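PDB 3LXQ: uncharacterized protein VP1736 from Vibrio parahaemolyticus, which is of unknown function but probably belongs to the sulfatase family, within the alkaline phosphatase clan of alpha/beta proteins. Local coordinates for residues 172-177 with 352-357; 188-193 with 199-204; 232-235 with 240-243; 287-290 with 294-297. One frame throughout, in Å; residues are numbered along the deposited sequence.

Interaction 1 (172-177 with 352-357)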
loop_
_atom_site.group_PDB
_atom_site.type_symbol
_atom_site.label_atom_id
_atom_site.label_comp_id
_atom_site.label_asym_id
_atom_site.label_seq_id
_atom_site.Cartn_x
_atom_site.Cartn_y
_atom_site.Cartn_z
ATOM N N GLN A 172 0.127 20.327 -6.982
ATOM C CA GLN A 172 -0.459 20.257 -8.326
ATOM C C GLN A 172 -1.923 20.718 -8.411
ATOM O O GLN A 172 -2.556 20.567 -9.455
ATOM C CB GLN A 172 -0.338 18.826 -8.881
ATOM C CG GLN A 172 1.030 18.482 -9.456
ATOM C CD GLN A 172 1.439 19.445 -10.551
ATOM O OE1 GLN A 172 2.322 20.282 -10.358
ATOM N NE2 GLN A 172 0.781 19.348 -11.704
ATOM N N GLY A 173 -2.462 21.257 -7.316
ATOM C CA GLY A 173 -3.820 21.830 -7.308
ATOM C C GLY A 173 -4.945 20.936 -6.792
ATOM O O GLY A 173 -6.124 21.269 -6.954
ATOM N N TYR A 174 -4.586 19.803 -6.180
ATOM C CA TYR A 174 -5.560 18.877 -5.587
ATOM C C TYR A 174 -5.932 19.242 -4.145
ATOM O O TYR A 174 -5.098 19.742 -3.376
ATOM C CB TYR A 174 -5.004 17.441 -5.556
ATOM C CG TYR A 174 -5.139 16.617 -6.828
ATOM C CD1 TYR A 174 -4.462 16.972 -8.000
ATOM C CD2 TYR A 174 -5.898 15.440 -6.836
ATOM C CE1 TYR A 174 -4.566 16.183 -9.161
ATOM C CE2 TYR A 174 -6.011 14.653 -7.984
ATOM C CZ TYR A 174 -5.343 15.029 -9.135
ATOM O OH TYR A 174 -5.479 14.271 -10.266
ATOM N N HIS A 175 -7.180 18.963 -3.777
ATOM C CA HIS A 175 -7.541 18.908 -2.378
ATOM C C HIS A 175 -7.126 17.530 -1.892
ATOM O O HIS A 175 -7.343 16.539 -2.583
ATOM C CB HIS A 175 -9.038 19.091 -2.178
ATOM C CG HIS A 175 -9.441 19.120 -0.738
ATOM N ND1 HIS A 175 -9.454 20.282 0.008
ATOM C CD2 HIS A 175 -9.831 18.130 0.098
ATOM C CE1 HIS A 175 -9.843 20.003 1.239
ATOM N NE2 HIS A 175 -10.073 18.703 1.321
ATOM N N THR A 176 -6.520 17.467 -0.712
ATOM C CA THR A 176 -6.042 16.179 -0.182
ATOM C C THR A 176 -6.621 15.903 1.201
ATOM O O THR A 176 -6.666 16.791 2.058
ATOM C CB THR A 176 -4.505 16.104 -0.159
ATOM O OG1 THR A 176 -3.976 17.237 0.545
ATOM C CG2 THR A 176 -3.956 16.091 -1.582
ATOM N N GLN A 177 -7.079 14.670 1.408
ATOM C CA GLN A 177 -7.758 14.317 2.650
ATOM C C GLN A 177 -7.481 12.894 3.084
ATOM O O GLN A 177 -7.055 12.061 2.293
ATOM C CB GLN A 177 -9.275 14.545 2.548
ATOM C CG GLN A 177 -9.973 13.651 1.533
ATOM C CD GLN A 177 -11.486 13.695 1.628
ATOM O OE1 GLN A 177 -12.067 14.614 2.215
ATOM N NE2 GLN A 177 -12.139 12.692 1.047
ATOM N N SER A 352 0.114 7.734 -12.620
ATOM C CA SER A 352 0.160 7.534 -14.052
ATOM C C SER A 352 -1.250 7.363 -14.584
ATOM O O SER A 352 -1.575 7.886 -15.657
ATOM C CB SER A 352 1.036 6.322 -14.386
ATOM O OG SER A 352 1.366 6.264 -15.768
ATOM N N LEU A 353 -2.090 6.649 -13.832
ATOM C CA LEU A 353 -3.489 6.420 -14.227
ATOM C C LEU A 353 -4.364 7.666 -14.155
ATOM O O LEU A 353 -5.328 7.807 -14.924
ATOM C CB LEU A 353 -4.117 5.303 -13.391
ATOM C CG LEU A 353 -3.751 3.876 -13.797
ATOM C CD1 LEU A 353 -4.058 2.884 -12.680
ATOM C CD2 LEU A 353 -4.469 3.497 -15.092
ATOM N N ILE A 354 -4.043 8.566 -13.228
ATOM C CA ILE A 354 -4.877 9.761 -13.021
ATOM C C ILE A 354 -4.441 10.962 -13.870
ATOM O O ILE A 354 -5.050 12.036 -13.802
ATOM C CB ILE A 354 -5.015 10.154 -11.518
ATOM C CG1 ILE A 354 -3.671 10.576 -10.916
ATOM C CG2 ILE A 354 -5.681 9.022 -10.726
ATOM C CD1 ILE A 354 -3.782 11.222 -9.540
ATOM N N GLY A 355 -3.379 10.770 -14.643
ATOM C CA GLY A 355 -2.874 11.809 -15.538
ATOM C C GLY A 355 -1.909 12.804 -14.920
ATOM O O GLY A 355 -1.791 13.924 -15.399
ATOM N N VAL A 356 -1.213 12.405 -13.858
ATOM C CA VAL A 356 -0.238 13.303 -13.223
ATOM C C VAL A 356 1.194 12.873 -13.504
ATOM O O VAL A 356 1.614 11.785 -13.076
ATOM C CB VAL A 356 -0.470 13.441 -11.689
ATOM C CG1 VAL A 356 0.623 14.297 -11.045
ATOM C CG2 VAL A 356 -1.831 14.062 -11.415
ATOM N N ASP A 357 1.937 13.725 -14.214
ATOM C CA ASP A 357 3.374 13.499 -14.456
ATOM C C ASP A 357 4.116 13.558 -13.119
ATOM O O ASP A 357 3.857 14.447 -12.306
ATOM C CB ASP A 357 3.959 14.556 -15.403
ATOM C CG ASP A 357 3.533 14.369 -16.857
ATOM O OD1 ASP A 357 3.822 15.279 -17.666
ATOM O OD2 ASP A 357 2.920 13.334 -17.203
#

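Interaction 2 (188-193 with 199-204)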
loop_
_atom_site.group_PDB
_atom_site.type_symbol
_atom_site.label_atom_id
_atom_site.label_comp_id
_atom_site.label_asym_id
_atom_site.label_seq_id
_atom_site.Cartn_x
_atom_site.Cartn_y
_atom_site.Cartn_z
ATOM N N ASN A 188 0.244 8.042 15.301
ATOM C CA ASN A 188 0.881 9.281 14.835
ATOM C C ASN A 188 0.431 9.742 13.425
ATOM O O ASN A 188 1.072 10.593 12.802
ATOM C CB ASN A 188 2.412 9.113 14.901
ATOM C CG ASN A 188 3.152 10.431 14.881
ATOM O OD1 ASN A 188 4.149 10.578 14.176
ATOM N ND2 ASN A 188 2.657 11.405 15.643
HETATM N N MSE A 189 -0.673 9.189 12.931
HETATM C CA MSE A 189 -1.105 9.451 11.555
HETATM C C MSE A 189 -1.409 10.925 11.296
HETATM O O MSE A 189 -0.842 11.518 10.375
HETATM C CB MSE A 189 -2.297 8.579 11.178
HETATM C CG MSE A 189 -1.964 7.101 11.152
HETATM SE SE MSE A 189 -3.510 5.997 10.739
HETATM C CE MSE A 189 -4.735 6.652 12.134
ATOM N N LYS A 190 -2.271 11.518 12.122
ATOM C CA LYS A 190 -2.697 12.906 11.929
ATOM C C LYS A 190 -1.516 13.859 11.794
ATOM O O LYS A 190 -1.518 14.733 10.937
ATOM C CB LYS A 190 -3.599 13.379 13.077
ATOM C CG LYS A 190 -4.363 14.650 12.748
ATOM C CD LYS A 190 -4.515 15.550 13.935
ATOM C CE LYS A 190 -5.978 15.794 14.227
ATOM N NZ LYS A 190 -6.587 14.557 14.805
ATOM N N THR A 191 -0.526 13.688 12.663
ATOM C CA THR A 191 0.664 14.531 12.680
ATOM C C THR A 191 1.501 14.327 11.422
ATOM O O THR A 191 1.921 15.289 10.786
ATOM C CB THR A 191 1.506 14.287 13.964
ATOM O OG1 THR A 191 0.715 14.625 15.111
ATOM C CG2 THR A 191 2.777 15.140 13.980
ATOM N N PHE A 192 1.728 13.074 11.051
ATOM C CA PHE A 192 2.427 12.794 9.803
ATOM C C PHE A 192 1.670 13.308 8.580
ATOM O O PHE A 192 2.290 13.798 7.641
ATOM C CB PHE A 192 2.690 11.303 9.648
ATOM C CG PHE A 192 3.413 10.942 8.375
ATOM C CD1 PHE A 192 4.787 11.129 8.259
ATOM C CD2 PHE A 192 2.722 10.391 7.297
ATOM C CE1 PHE A 192 5.464 10.765 7.098
ATOM C CE2 PHE A 192 3.402 10.019 6.133
ATOM C CZ PHE A 192 4.773 10.215 6.033
ATOM N N PHE A 193 0.347 13.171 8.578
ATOM C CA PHE A 193 -0.426 13.537 7.396
ATOM C C PHE A 193 -0.478 15.059 7.266
ATOM O O PHE A 193 -0.234 15.589 6.185
ATOM C CB PHE A 193 -1.839 12.932 7.419
ATOM C CG PHE A 193 -1.890 11.428 7.206
ATOM C CD1 PHE A 193 -0.915 10.759 6.465
ATOM C CD2 PHE A 193 -2.958 10.695 7.706
ATOM C CE1 PHE A 193 -0.988 9.374 6.258
ATOM C CE2 PHE A 193 -3.041 9.328 7.502
ATOM C CZ PHE A 193 -2.051 8.665 6.768
ATOM N N ASP A 199 -4.624 18.274 3.532
ATOM C CA ASP A 199 -5.360 19.495 3.866
ATOM C C ASP A 199 -6.349 19.239 4.996
ATOM O O ASP A 199 -6.244 19.824 6.074
ATOM C CB ASP A 199 -6.138 20.022 2.648
ATOM C CG ASP A 199 -5.250 20.685 1.616
ATOM O OD1 ASP A 199 -4.122 21.091 1.961
ATOM O OD2 ASP A 199 -5.691 20.810 0.452
ATOM N N GLN A 200 -7.310 18.364 4.719
ATOM C CA GLN A 200 -8.408 18.045 5.617
ATOM C C GLN A 200 -8.177 16.667 6.232
ATOM O O GLN A 200 -7.661 15.767 5.570
ATOM C CB GLN A 200 -9.712 18.060 4.817
ATOM C CG GLN A 200 -10.911 17.404 5.485
ATOM C CD GLN A 200 -12.112 17.294 4.559
ATOM O OE1 GLN A 200 -13.226 17.663 4.931
ATOM N NE2 GLN A 200 -11.888 16.798 3.342
ATOM N N ILE A 201 -8.525 16.517 7.506
ATOM C CA ILE A 201 -8.615 15.197 8.121
ATOM C C ILE A 201 -10.001 15.025 8.716
ATOM O O ILE A 201 -10.462 15.837 9.536
ATOM C CB ILE A 201 -7.503 14.922 9.169
ATOM C CG1 ILE A 201 -6.162 14.720 8.461
ATOM C CG2 ILE A 201 -7.834 13.670 9.990
ATOM C CD1 ILE A 201 -4.984 14.519 9.383
ATOM N N VAL A 202 -10.659 13.970 8.258
ATOM C CA VAL A 202 -11.983 13.596 8.704
ATOM C C VAL A 202 -11.786 12.408 9.634
ATOM O O VAL A 202 -11.222 11.390 9.237
ATOM C CB VAL A 202 -12.872 13.204 7.498
ATOM C CG1 VAL A 202 -14.290 12.864 7.935
ATOM C CG2 VAL A 202 -12.881 14.322 6.451
ATOM N N GLU A 203 -12.226 12.548 10.880
ATOM C CA GLU A 203 -12.073 11.475 11.856
ATOM C C GLU A 203 -13.324 11.316 12.725
ATOM O O GLU A 203 -14.356 11.923 12.431
ATOM C CB GLU A 203 -10.818 11.702 12.695
ATOM C CG GLU A 203 -10.885 12.890 13.629
ATOM C CD GLU A 203 -9.597 13.091 14.377
ATOM O OE1 GLU A 203 -9.238 12.203 15.182
ATOM O OE2 GLU A 203 -8.941 14.134 14.153
ATOM N N GLU A 204 -13.229 10.515 13.789
ATOM C CA GLU A 204 -14.397 10.146 14.593
ATOM C C GLU A 204 -15.271 11.339 15.021
ATOM O O GLU A 204 -16.500 11.270 14.953
ATOM C CB GLU A 204 -13.985 9.314 15.821
ATOM C CG GLU A 204 -15.152 8.554 16.450
ATOM C CD GLU A 204 -14.750 7.647 17.612
ATOM O OE1 GLU A 204 -13.537 7.511 17.900
ATOM O OE2 GLU A 204 -15.663 7.063 18.234
#

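Interaction 3 (232-235 with 240-243)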
loop_
_atom_site.group_PDB
_atom_site.type_symbol
_atom_site.label_atom_id
_atom_site.label_comp_id
_atom_site.label_asym_id
_atom_site.label_seq_id
_atom_site.Cartn_x
_atom_site.Cartn_y
_atom_site.Cartn_z
ATOM N N GLU A 232 -19.035 12.986 -3.119
ATOM C CA GLU A 232 -20.133 13.667 -3.824
ATOM C C GLU A 232 -20.158 15.159 -3.511
ATOM O O GLU A 232 -20.669 15.961 -4.302
ATOM C CB GLU A 232 -21.483 13.025 -3.514
ATOM C CG GLU A 232 -22.368 12.869 -4.756
ATOM C CD GLU A 232 -22.858 11.439 -4.929
ATOM O OE1 GLU A 232 -22.767 10.634 -3.966
ATOM O OE2 GLU A 232 -23.322 11.112 -6.035
ATOM N N ARG A 233 -19.598 15.509 -2.355
ATOM C CA ARG A 233 -19.373 16.890 -1.954
ATOM C C ARG A 233 -18.242 17.502 -2.775
ATOM O O ARG A 233 -18.455 18.496 -3.477
ATOM C CB ARG A 233 -19.047 16.965 -0.455
ATOM C CG ARG A 233 -19.001 18.380 0.143
ATOM C CD ARG A 233 -17.790 19.180 -0.374
ATOM N NE ARG A 233 -16.948 19.749 0.680
ATOM C CZ ARG A 233 -16.554 19.107 1.775
ATOM N NH1 ARG A 233 -15.783 19.725 2.655
ATOM N NH2 ARG A 233 -16.912 17.847 1.989
ATOM N N LEU A 234 -17.051 16.904 -2.694
ATOM C CA LEU A 234 -15.866 17.427 -3.387
ATOM C C LEU A 234 -16.052 17.518 -4.909
ATOM O O LEU A 234 -15.514 18.424 -5.556
ATOM C CB LEU A 234 -14.609 16.617 -3.033
ATOM C CG LEU A 234 -14.022 16.776 -1.619
ATOM C CD1 LEU A 234 -13.124 15.587 -1.242
ATOM C CD2 LEU A 234 -13.279 18.112 -1.439
ATOM N N SER A 235 -16.839 16.599 -5.465
ATOM C CA SER A 235 -17.069 16.537 -6.908
ATOM C C SER A 235 -17.927 17.697 -7.410
ATOM O O SER A 235 -17.925 17.993 -8.604
ATOM C CB SER A 235 -17.706 15.199 -7.301
ATOM O OG SER A 235 -19.009 15.068 -6.745
ATOM N N PRO A 240 -9.784 18.632 -8.367
ATOM C CA PRO A 240 -9.548 17.207 -8.261
ATOM C C PRO A 240 -9.141 16.907 -6.816
ATOM O O PRO A 240 -8.436 17.710 -6.190
ATOM C CB PRO A 240 -8.372 16.977 -9.217
ATOM C CG PRO A 240 -7.686 18.306 -9.310
ATOM C CD PRO A 240 -8.800 19.301 -9.240
ATOM N N PHE A 241 -9.607 15.787 -6.279
ATOM C CA PHE A 241 -9.257 15.414 -4.912
ATOM C C PHE A 241 -8.519 14.090 -4.826
ATOM O O PHE A 241 -8.722 13.199 -5.661
ATOM C CB PHE A 241 -10.497 15.372 -4.018
ATOM C CG PHE A 241 -11.557 14.400 -4.474
ATOM C CD1 PHE A 241 -11.597 13.106 -3.975
ATOM C CD2 PHE A 241 -12.536 14.794 -5.382
ATOM C CE1 PHE A 241 -12.580 12.213 -4.387
ATOM C CE2 PHE A 241 -13.528 13.906 -5.794
ATOM C CZ PHE A 241 -13.547 12.614 -5.295
ATOM N N PHE A 242 -7.677 13.979 -3.795
ATOM C CA PHE A 242 -7.005 12.732 -3.435
ATOM C C PHE A 242 -7.435 12.350 -2.024
ATOM O O PHE A 242 -7.213 13.101 -1.072
ATOM C CB PHE A 242 -5.473 12.873 -3.512
ATOM C CG PHE A 242 -4.722 11.798 -2.745
ATOM C CD1 PHE A 242 -4.914 10.447 -3.036
ATOM C CD2 PHE A 242 -3.819 12.144 -1.744
ATOM C CE1 PHE A 242 -4.221 9.449 -2.330
ATOM C CE2 PHE A 242 -3.120 11.161 -1.034
ATOM C CZ PHE A 242 -3.328 9.807 -1.326
ATOM N N SER A 243 -8.045 11.173 -1.905
ATOM C CA SER A 243 -8.569 10.704 -0.639
ATOM C C SER A 243 -7.995 9.356 -0.207
ATOM O O SER A 243 -8.080 8.365 -0.934
ATOM C CB SER A 243 -10.093 10.634 -0.718
ATOM O OG SER A 243 -10.654 10.230 0.523
#

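Interaction 4 (287-290 with 294-297)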
loop_
_atom_site.group_PDB
_atom_site.type_symbol
_atom_site.label_atom_id
_atom_site.label_comp_id
_atom_site.label_asym_id
_atom_site.label_seq_id
_atom_site.Cartn_x
_atom_site.Cartn_y
_atom_site.Cartn_z
ATOM N N ASP A 287 -21.765 0.093 -4.375
ATOM C CA ASP A 287 -23.145 0.169 -4.865
ATOM C C ASP A 287 -23.564 1.626 -5.004
ATOM O O ASP A 287 -24.301 2.001 -5.925
ATOM C CB ASP A 287 -24.111 -0.548 -3.914
ATOM C CG ASP A 287 -23.931 -2.062 -3.915
ATOM O OD1 ASP A 287 -23.465 -2.634 -4.933
ATOM O OD2 ASP A 287 -24.257 -2.676 -2.874
ATOM N N LYS A 288 -23.095 2.430 -4.059
ATOM C CA LYS A 288 -23.334 3.857 -4.048
ATOM C C LYS A 288 -22.418 4.536 -5.044
ATOM O O LYS A 288 -22.857 5.391 -5.809
ATOM C CB LYS A 288 -23.118 4.418 -2.636
ATOM C CG LYS A 288 -23.996 3.747 -1.575
ATOM C CD LYS A 288 -24.441 4.706 -0.480
ATOM C CE LYS A 288 -23.298 5.130 0.433
ATOM N NZ LYS A 288 -23.687 6.301 1.274
ATOM N N ALA A 289 -21.152 4.125 -5.048
ATOM C CA ALA A 289 -20.124 4.716 -5.903
ATOM C C ALA A 289 -20.481 4.653 -7.393
ATOM O O ALA A 289 -20.243 5.604 -8.150
ATOM C CB ALA A 289 -18.775 4.036 -5.647
ATOM N N LYS A 290 -21.055 3.523 -7.804
ATOM C CA LYS A 290 -21.357 3.276 -9.203
ATOM C C LYS A 290 -22.549 4.085 -9.719
ATOM O O LYS A 290 -22.730 4.218 -10.929
ATOM C CB LYS A 290 -21.598 1.788 -9.428
ATOM C CG LYS A 290 -20.339 0.938 -9.396
ATOM C CD LYS A 290 -20.730 -0.525 -9.400
ATOM C CE LYS A 290 -19.557 -1.421 -9.687
ATOM N NZ LYS A 290 -19.911 -2.849 -9.412
ATOM N N TYR A 294 -19.279 11.246 -8.910
ATOM C CA TYR A 294 -17.828 11.254 -9.024
ATOM C C TYR A 294 -17.274 10.068 -9.840
ATOM O O TYR A 294 -16.100 10.069 -10.213
ATOM C CB TYR A 294 -17.179 11.339 -7.628
ATOM C CG TYR A 294 -17.679 10.318 -6.622
ATOM C CD1 TYR A 294 -17.142 9.034 -6.578
ATOM C CD2 TYR A 294 -18.676 10.643 -5.706
ATOM C CE1 TYR A 294 -17.591 8.089 -5.659
ATOM C CE2 TYR A 294 -19.132 9.706 -4.777
ATOM C CZ TYR A 294 -18.583 8.434 -4.764
ATOM O OH TYR A 294 -19.028 7.502 -3.855
ATOM N N TRP A 295 -18.130 9.081 -10.129
ATOM C CA TRP A 295 -17.703 7.804 -10.726
ATOM C C TRP A 295 -16.940 7.928 -12.043
ATOM O O TRP A 295 -15.913 7.261 -12.235
ATOM C CB TRP A 295 -18.884 6.849 -10.918
ATOM C CG TRP A 295 -18.444 5.504 -11.437
ATOM C CD1 TRP A 295 -18.566 5.037 -12.716
ATOM C CD2 TRP A 295 -17.775 4.475 -10.696
ATOM N NE1 TRP A 295 -18.035 3.773 -12.811
ATOM C CE2 TRP A 295 -17.542 3.403 -11.588
ATOM C CE3 TRP A 295 -17.367 4.346 -9.358
ATOM C CZ2 TRP A 295 -16.914 2.215 -11.189
ATOM C CZ3 TRP A 295 -16.741 3.167 -8.960
ATOM C CH2 TRP A 295 -16.516 2.119 -9.874
ATOM N N ASP A 296 -17.453 8.772 -12.935
ATOM C CA ASP A 296 -16.823 9.037 -14.232
ATOM C C ASP A 296 -15.383 9.509 -14.082
ATOM O O ASP A 296 -14.523 9.200 -14.908
ATOM C CB ASP A 296 -17.610 10.118 -14.988
ATOM C CG ASP A 296 -18.823 9.568 -15.712
ATOM O OD1 ASP A 296 -19.109 8.355 -15.593
ATOM O OD2 ASP A 296 -19.495 10.363 -16.411
ATOM N N ASP A 297 -15.130 10.241 -13.002
ATOM C CA ASP A 297 -13.951 11.080 -12.897
ATOM C C ASP A 297 -12.887 10.538 -11.928
ATOM O O ASP A 297 -11.939 11.254 -11.590
ATOM C CB ASP A 297 -14.405 12.481 -12.470
ATOM C CG ASP A 297 -13.372 13.561 -12.754
ATOM O OD1 ASP A 297 -13.600 14.705 -12.297
ATOM O OD2 ASP A 297 -12.353 13.288 -13.429
#

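Interaction 1 (172-177 with 352-357)
Tyr174 reaches across to Ile354 and Val356 with the far end of its ring, and the contact is best read by walking out along that side chain. CB and the root of the ring meet nothing of 352-357. With CG beside the backbone N (chi1 -83°), the ring is sent away from the start of strand 175-180 toward the loop that follows helix 346-353. On one flank the ring packs on Pro240, just ahead of strand 241-246. On the other flank CE1 comes within 4.1 Å of Val356 CG2, and at the far end CZ lies 4.1 Å from Ile354 CD1. The hydroxyl closes the path: OH is 3.6 Å from Ile354 CD1 and 3.8 Å from Val356 CG2, both methyls approaching obliquely. Ile354 delivers its methyl on an extended branch (chi2 169°). Nearer the surface, Gln172 CG brushes Val356 CG1 at 4.5 Å.

Each segment carries the end of a helix or the residue just after it. Gly173 and Gly355, each with positive phi, belong to Schellman motifs that end helices 165-171 and 346-353, and Leu169 of the former packs on Tyr174, Ile354 and Val356 alike. The contact thereby ties a strand entrance of the central sheet to a helix exit far along the chain.

No hydrogen bond crosses between the segments. The phenol donates to Lys86 O instead, which satisfies its one polar atom in a buried place, so that the aliphatic branches need supply only van der Waals contact around a ring whose tip is already anchored.

Interaction 2 (188-193 with 199-204)
Helix 189-195 passes beside strand 200-202 with Lys190 CA 7.4 Å from Ile201 CA, a spacing bridged by side chains and not by backbone bonds. Ile201 CD1 reaches into it, sitting 3.4 Å from Lys190 CG, closer than carbons usually pack, and 4.0 Å from Phe193 CB; one methyl thus packs against two residues about a helical turn apart. Lys190 sends CG out opposite the backbone N (chi1 -164°), runs past Ile201 at a slant, and then bends at each of its outer bonds until the ammonium group faces Glu203.

The helix and strand are the last two members of a beta-alpha-beta unit that begins with strand 175-180, the parallel neighbour of strand 200-202 in the main sheet. The Phe193 ring meets Phe178 of that first strand edge to face, while its CB serves Ile201.

At the polar end, Lys190 NZ forms a salt bridge to Glu203 OE2; the modelled 2.5 Å is very short and its exact value doubtful. The two side chains meet at about a right angle. Glu203 OE1 accepts the backbone N-H of Ala184, fixing the carboxylate from its other oxygen, and Glu183 contributes a long, weak ion pair to the same lysine.

Interaction 3 (232-235 with 240-243)
Leu234 and Phe241 cross obliquely, and most of the contact comes from the isobutyl group laid against the ring, CB along the CD2-CE2 side and CD1 near its root. Leu234 CB lies 3.6 Å from Phe241 CD2, approaching at a slant, while CD1 reaches round to Phe241 CG and CB, each 3.8 Å away. That methyl makes an off-centre CH-pi contact, 4.2 Å from the ring centroid and 29° off the ring normal. The aromatic residue sets this up by turning CG between its own backbone N and carbonyl carbon (chi1 59°), which directs the ring at the last turn of helix 220-234. Ser235 N, next in the chain, comes 4.3 Å from Phe241 CE2.

Here the chain leaves a helix and, after a short loop, enters strand 241-246, which runs parallel to strands 87-93 and 175-180 in the central sheet. The helix packs on that sheet, with Leu234 also resting on His175 and Gln177 and Phe231 meeting the Phe241 ring at about 15° between planes.

No hydrogen bond spans the two segments; Ser235 OG bonds to Ser293 OG. What joins helix to strand is therefore dispersion and a modest CH-pi term, grip that depends on shape more than on direction.

Interaction 4 (287-290 with 294-297)
A helix end folded back on the loop it leads into is the kind of contact made by Ala289 and Lys290 with Tyr294 and Trp295. It lies between helix 271-289 and strand 298-304, at the rim of the alpha/beta sulfatase-type fold, where the chain turns from a helix flanking the central sheet back into that sheet. The turn is tight: Lys290 CA and Trp295 CA are 6.0 Å apart, and two aromatic side chains close on the helix terminus.

Trp295 buries the largest single share. A first torsion of -176°, which sets CG opposite the backbone N, lays the indole alongside Lys290, the two side chains pointing the same way. Lys290 CG lies over the face of the six-membered ring, 4.1 Å from its centroid and only 12° off the normal, a well-centred CH-pi contact. The lysine chain then continues extended beyond the ring to a salt bridge with Glu119, so its aliphatic part and its charge do separate jobs. From the helix side, Ala289 CB comes within 4.0 Å of Trp295 CE3.

Tyr294 comes in with its far end. Its hydroxyl donates to Asp228 OD2 of helix 220-234, whose other carboxylate oxygen, OD1, holds Lys288 in a salt bridge; one acid thus braces both sides of the turn. Phe231 meets the tyrosine ring edge to face. A backbone bond from Asp297 N to Tyr294 O (3.0 Å) shapes the short 3-10 segment. At the end of the phenol, Tyr294 OH sits 3.6 Å from Ala289 CA, against the helix backbone.

In the fold
From the N terminus, the chain enters interaction 1 at 172-177, and the loop this opens closes only at 352-357. The other three contacts all fall within that span, one after another, and none cross. Interaction 2 closes first, returning helix 189-195 to strand 200-202 beside strand 175-180. Interaction 3 follows, where helix 220-234 gives way to strand 241-246, the other neighbour of strand 175-180; His175 O to Phe242 N joins it to interaction 1. Interaction 4 then closes the turn after helix 271-289, and Tyr294 touches Glu232 and Ser235 of interaction 3. The short loops build the sheet and its flanking helices; the long one fastens strand 175-180 to the turn after helix 346-353.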